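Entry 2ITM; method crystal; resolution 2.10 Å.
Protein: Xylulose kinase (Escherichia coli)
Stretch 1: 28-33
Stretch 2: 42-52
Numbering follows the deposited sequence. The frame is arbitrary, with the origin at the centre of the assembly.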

ATOM      1  N   THR A  28      34.335  19.987  -3.546  1.00 30.57           N
ATOM      2  CA  THR A  28      33.469  19.446  -2.516  1.00 29.11           C
ATOM      3  C   THR A  28      34.147  18.510  -1.536  1.00 39.89           C
ATOM      4  O   THR A  28      35.034  17.775  -1.886  1.00 34.68           O
ATOM      5  CB  THR A  28      32.284  18.703  -3.126  1.00 29.10           C
ATOM      6  OG1 THR A  28      31.379  19.607  -3.728  1.00 33.27           O
ATOM      7  CG2 THR A  28      31.455  18.168  -2.109  1.00 35.30           C
ATOM      8  N   GLU A  29      33.707  18.533  -0.296  1.00 35.79           N
ATOM      9  CA  GLU A  29      34.236  17.635   0.715  1.00 35.43           C
ATOM     10  C   GLU A  29      33.117  17.102   1.578  1.00 34.18           C
ATOM     11  O   GLU A  29      32.229  17.835   1.967  1.00 33.05           O
ATOM     12  CB  GLU A  29      35.249  18.350   1.591  1.00 30.25           C
ATOM     13  CG  GLU A  29      36.547  18.716   0.892  1.00 27.53           C
ATOM     14  CD  GLU A  29      37.445  17.525   0.723  1.00 48.78           C
ATOM     15  OE1 GLU A  29      37.523  16.716   1.663  1.00 38.58           O
ATOM     16  OE2 GLU A  29      38.059  17.398  -0.346  1.00 53.52           O
ATOM     17  N   LYS A  30      33.173  15.818   1.882  1.00 30.28           N
ATOM     18  CA  LYS A  30      32.090  15.164   2.578  1.00 44.25           C
ATOM     19  C   LYS A  30      32.118  15.432   4.062  1.00 40.39           C
ATOM     20  O   LYS A  30      33.147  15.760   4.624  1.00 26.55           O
ATOM     21  CB  LYS A  30      32.058  13.670   2.266  1.00 57.07           C
ATOM     22  CG  LYS A  30      31.437  13.352   0.919  1.00 53.35           C
ATOM     23  CD  LYS A  30      31.233  11.865   0.697  1.00 53.83           C
ATOM     24  CE  LYS A  30      31.306  11.537  -0.778  1.00 60.04           C
ATOM     25  NZ  LYS A  30      30.316  10.525  -1.200  1.00 58.03           N
ATOM     26  N   LEU A  31      30.951  15.306   4.681  1.00 32.57           N
ATOM     27  CA  LEU A  31      30.785  15.444   6.113  1.00 33.74           C
ATOM     28  C   LEU A  31      29.982  14.257   6.646  1.00 43.58           C
ATOM     29  O   LEU A  31      29.024  13.837   6.027  1.00 43.27           O
ATOM     30  CB  LEU A  31      30.003  16.715   6.395  1.00 28.85           C
ATOM     31  CG  LEU A  31      30.583  17.895   7.160  1.00 30.63           C
ATOM     32  CD1 LEU A  31      32.065  17.926   7.215  1.00 34.70           C
ATOM     33  CD2 LEU A  31      30.036  19.182   6.633  1.00 27.91           C
ATOM     34  N   THR A  32      30.344  13.742   7.809  1.00 41.45           N
ATOM     35  CA  THR A  32      29.466  12.810   8.509  1.00 43.25           C
ATOM     36  C   THR A  32      28.512  13.482   9.478  1.00 36.14           C
ATOM     37  O   THR A  32      28.733  14.598   9.904  1.00 35.38           O
ATOM     38  CB  THR A  32      30.251  11.703   9.226  1.00 35.14           C
ATOM     39  OG1 THR A  32      31.112  12.282  10.201  1.00 40.87           O
ATOM     40  CG2 THR A  32      31.196  11.006   8.281  1.00 34.82           C
ATOM     41  N   VAL A  33      27.452  12.768   9.821  1.00 38.80           N
ATOM     42  CA  VAL A  33      26.539  13.187  10.869  1.00 33.41           C
ATOM     43  C   VAL A  33      26.501  12.122  11.941  1.00 49.07           C
ATOM     44  O   VAL A  33      26.682  10.942  11.667  1.00 40.49           O
ATOM     45  CB  VAL A  33      25.124  13.366  10.332  1.00 35.97           C
ATOM     46  CG1 VAL A  33      24.188  13.845  11.417  1.00 26.71           C
ATOM     47  CG2 VAL A  33      25.119  14.302   9.158  1.00 35.04           C
TER
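Stretch 2 42-52: EQDPEQWWQAT

Stretch 2 begins as a short strand, Glu42 and Gln43, passes through Asp44, and continues as a helix that runs to Thr52 and beyond. It lies antiparallel in register to stretch 1. The CA atoms of Val33 and Gln43 are 5.6 Å apart at one end, and those of Glu29 and Ala51 are 5.9 Å apart at the other. Stretch 1 is extended throughout.

Asp44 occupies the N-cap position. Its chi1 is t, and Asp44 OD2 accepts a capping hydrogen bond from Glu46 N at 2.8 Å. Further along, Ala51 N to Gln47 O (3.1 Å) and Thr52 N to Trp48 O (3.0 Å) carry the helical pattern. Thr52 points away from stretch 1. Its m rotamer lets Thr52 OG1 donate to Trp48 O at 2.9 Å.

Gln47, Trp48 and Ala51 receive Leu31. The CA-to-CB bond of Leu31 points sideways, but its end comes nearer to the helix. Chi1 is -116° and chi2 is 20°, both between wells. In this pose Leu31 CD1 lies 3.6 Å from Ala51 CB and 3.5 Å from Gln47 CD. Leu31 CD2 lies 4.1 Å from Trp48 CD1, oblique to the ring. The CA-to-CB bond of Trp48 points away from stretch 1, but with chi1 m and chi2 -24° the end of the side chain comes nearer.

Ala51 points toward stretch 1. Glu29 CG is 3.6 Å from the backbone atom Ala51 O, and Glu29 CB is 4.4 Å from Ala51 CB. Glu29 is folded, with chi1 and chi2 both m.

Gln47 also points toward stretch 1. Chi1 and chi2 are both t, so the extended side chain carries its amide to the Thr32 backbone. The amide orientation is uncertain. Val33 has chi1 t and places Val33 CG1 3.7 Å from Glu42 O.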

ATOM      1  N   GLU A  42      23.787  15.524  15.192  1.00 16.48           N
ATOM      2  CA  GLU A  42      24.853  16.367  15.675  1.00 14.70           C
ATOM      3  C   GLU A  42      26.064  16.313  14.739  1.00 11.96           C
ATOM      4  O   GLU A  42      26.286  15.342  14.041  1.00 28.48           O
ATOM      5  CB  GLU A  42      25.290  15.923  17.073  1.00 31.76           C
ATOM      6  CG  GLU A  42      24.268  16.214  18.161  1.00 32.98           C
ATOM      7  CD  GLU A  42      24.740  15.744  19.514  1.00 31.89           C
ATOM      8  OE1 GLU A  42      25.658  14.898  19.544  1.00 34.79           O
ATOM      9  OE2 GLU A  42      24.207  16.221  20.493  1.00 32.40           O
ATOM     10  N   GLN A  43      26.842  17.382  14.757  1.00 27.88           N
ATOM     11  CA  GLN A  43      28.150  17.395  14.134  1.00 24.35           C
ATOM     12  C   GLN A  43      29.173  18.103  15.003  1.00 30.16           C
ATOM     13  O   GLN A  43      28.843  18.970  15.794  1.00 25.09           O
ATOM     14  CB  GLN A  43      28.087  18.034  12.748  1.00 34.92           C
ATOM     15  CG  GLN A  43      27.505  17.141  11.685  1.00 27.46           C
ATOM     16  CD  GLN A  43      27.189  17.869  10.399  1.00 23.61           C
ATOM     17  OE1 GLN A  43      27.113  17.261   9.351  1.00 33.47           O
ATOM     18  NE2 GLN A  43      26.987  19.163  10.486  1.00 17.10           N
ATOM     19  N   ASP A  44      30.423  17.710  14.843  1.00 27.42           N
ATOM     20  CA  ASP A  44      31.540  18.361  15.531  1.00 32.40           C
ATOM     21  C   ASP A  44      32.044  19.546  14.710  1.00 26.62           C
ATOM     22  O   ASP A  44      32.499  19.394  13.590  1.00 24.26           O
ATOM     23  CB  ASP A  44      32.642  17.335  15.793  1.00 46.60           C
ATOM     24  CG  ASP A  44      33.979  17.963  16.118  1.00 41.42           C
ATOM     25  OD1 ASP A  44      34.989  17.247  16.026  1.00 57.97           O
ATOM     26  OD2 ASP A  44      34.130  19.136  16.481  1.00 77.08           O
ATOM     27  N   PRO A  45      31.946  20.733  15.285  1.00 21.26           N
ATOM     28  CA  PRO A  45      32.196  21.951  14.526  1.00 22.94           C
ATOM     29  C   PRO A  45      33.611  21.949  13.982  1.00 37.55           C
ATOM     30  O   PRO A  45      33.889  22.578  12.977  1.00 25.73           O
ATOM     31  CB  PRO A  45      31.993  23.059  15.563  1.00 23.95           C
ATOM     32  CG  PRO A  45      31.108  22.492  16.560  1.00 23.09           C
ATOM     33  CD  PRO A  45      31.436  21.027  16.631  1.00 25.69           C
ATOM     34  N   GLU A  46      34.494  21.205  14.626  1.00 31.15           N
ATOM     35  CA  GLU A  46      35.827  21.022  14.097  1.00 27.70           C
ATOM     36  C   GLU A  46      35.852  20.318  12.742  1.00 26.82           C
ATOM     37  O   GLU A  46      36.662  20.642  11.895  1.00 30.70           O
ATOM     38  CB  GLU A  46      36.734  20.322  15.104  1.00 31.67           C
ATOM     39  CG  GLU A  46      38.174  20.188  14.660  1.00 41.73           C
ATOM     40  CD  GLU A  46      38.899  21.511  14.583  1.00 42.49           C
ATOM     41  OE1 GLU A  46      38.624  22.394  15.407  1.00 54.17           O
ATOM     42  OE2 GLU A  46      39.748  21.661  13.698  1.00 42.05           O
ATOM     43  N   GLN A  47      34.956  19.368  12.542  1.00 26.39           N
ATOM     44  CA  GLN A  47      34.804  18.735  11.251  1.00 29.57           C
ATOM     45  C   GLN A  47      34.373  19.700  10.150  1.00 21.72           C
ATOM     46  O   GLN A  47      34.740  19.511   9.003  1.00 20.85           O
ATOM     47  CB  GLN A  47      33.858  17.538  11.323  1.00 46.68           C
ATOM     48  CG  GLN A  47      33.892  16.642  10.075  1.00 79.00           C
ATOM     49  CD  GLN A  47      32.651  15.728   9.915  1.00 85.29           C
ATOM     50  OE1 GLN A  47      31.653  15.907  10.612  1.00 59.79           O
ATOM     51  NE2 GLN A  47      32.730  14.765   9.002  1.00 41.85           N
ATOM     52  N   TRP A  48      33.601  20.725  10.498  1.00 21.20           N
ATOM     53  CA  TRP A  48      33.268  21.785   9.550  1.00 27.68           C
ATOM     54  C   TRP A  48      34.529  22.475   9.064  1.00 30.89           C
ATOM     55  O   TRP A  48      34.694  22.736   7.889  1.00 32.98           O
ATOM     56  CB  TRP A  48      32.332  22.819  10.164  1.00 33.42           C
ATOM     57  CG  TRP A  48      31.010  22.299  10.597  1.00 25.53           C
ATOM     58  CD1 TRP A  48      30.373  21.198  10.140  1.00 20.19           C
ATOM     59  CD2 TRP A  48      30.146  22.887  11.588  1.00 24.27           C
ATOM     60  NE1 TRP A  48      29.153  21.037  10.769  1.00 27.80           N
ATOM     61  CE2 TRP A  48      28.998  22.081  11.671  1.00 18.27           C
ATOM     62  CE3 TRP A  48      30.228  24.013  12.407  1.00 20.94           C
ATOM     63  CZ2 TRP A  48      27.955  22.342  12.544  1.00 31.71           C
ATOM     64  CZ3 TRP A  48      29.209  24.279  13.268  1.00 22.89           C
ATOM     65  CH2 TRP A  48      28.089  23.458  13.337  1.00 28.65           C
ATOM     66  N   TRP A  49      35.426  22.768   9.990  1.00 37.39           N
ATOM     67  CA  TRP A  49      36.597  23.521   9.632  1.00 27.06           C
ATOM     68  C   TRP A  49      37.528  22.674   8.792  1.00 33.26           C
ATOM     69  O   TRP A  49      37.953  23.096   7.733  1.00 23.59           O
ATOM     70  CB  TRP A  49      37.329  24.053  10.849  1.00 21.06           C
ATOM     71  CG  TRP A  49      38.683  24.548  10.499  1.00 33.20           C
ATOM     72  CD1 TRP A  49      39.861  23.924  10.725  1.00 39.97           C
ATOM     73  CD2 TRP A  49      39.002  25.759   9.823  1.00 34.36           C
ATOM     74  NE1 TRP A  49      40.898  24.677  10.251  1.00 33.17           N
ATOM     75  CE2 TRP A  49      40.393  25.811   9.686  1.00 34.79           C
ATOM     76  CE3 TRP A  49      38.248  26.812   9.312  1.00 25.09           C
ATOM     77  CZ2 TRP A  49      41.037  26.862   9.073  1.00 42.36           C
ATOM     78  CZ3 TRP A  49      38.880  27.836   8.730  1.00 22.89           C
ATOM     79  CH2 TRP A  49      40.261  27.865   8.617  1.00 40.16           C
ATOM     80  N   GLN A  50      37.842  21.482   9.275  1.00 30.02           N
ATOM     81  CA  GLN A  50      38.748  20.610   8.557  1.00 29.61           C
ATOM     82  C   GLN A  50      38.250  20.350   7.145  1.00 33.68           C
ATOM     83  O   GLN A  50      39.026  20.325   6.207  1.00 34.54           O
ATOM     84  CB  GLN A  50      38.983  19.298   9.312  1.00 33.36           C
ATOM     85  CG  GLN A  50      39.626  19.464  10.689  1.00 50.49           C
ATOM     86  CD  GLN A  50      40.959  20.177  10.645  1.00 53.94           C
ATOM     87  OE1 GLN A  50      41.359  20.808  11.613  1.00 54.22           O
ATOM     88  NE2 GLN A  50      41.644  20.078   9.526  1.00 41.80           N
ATOM     89  N   ALA A  51      36.949  20.173   6.998  1.00 26.02           N
ATOM     90  CA  ALA A  51      36.371  19.988   5.687  1.00 29.38           C
ATOM     91  C   ALA A  51      36.539  21.203   4.805  1.00 24.71           C
ATOM     92  O   ALA A  51      36.864  21.074   3.637  1.00 31.97           O
ATOM     93  CB  ALA A  51      34.927  19.601   5.778  1.00 34.14           C
ATOM     94  N   THR A  52      36.305  22.386   5.358  1.00 30.05           N
ATOM     95  CA  THR A  52      36.414  23.620   4.603  1.00 19.06           C
ATOM     96  C   THR A  52      37.859  23.898   4.203  1.00 38.70           C
ATOM     97  O   THR A  52      38.123  24.325   3.092  1.00 32.17           O
ATOM     98  CB  THR A  52      35.868  24.811   5.401  1.00 31.72           C
ATOM     99  OG1 THR A  52      34.496  24.605   5.730  1.00 27.67           O
ATOM    100  CG2 THR A  52      35.846  26.050   4.542  1.00 20.28           C
TER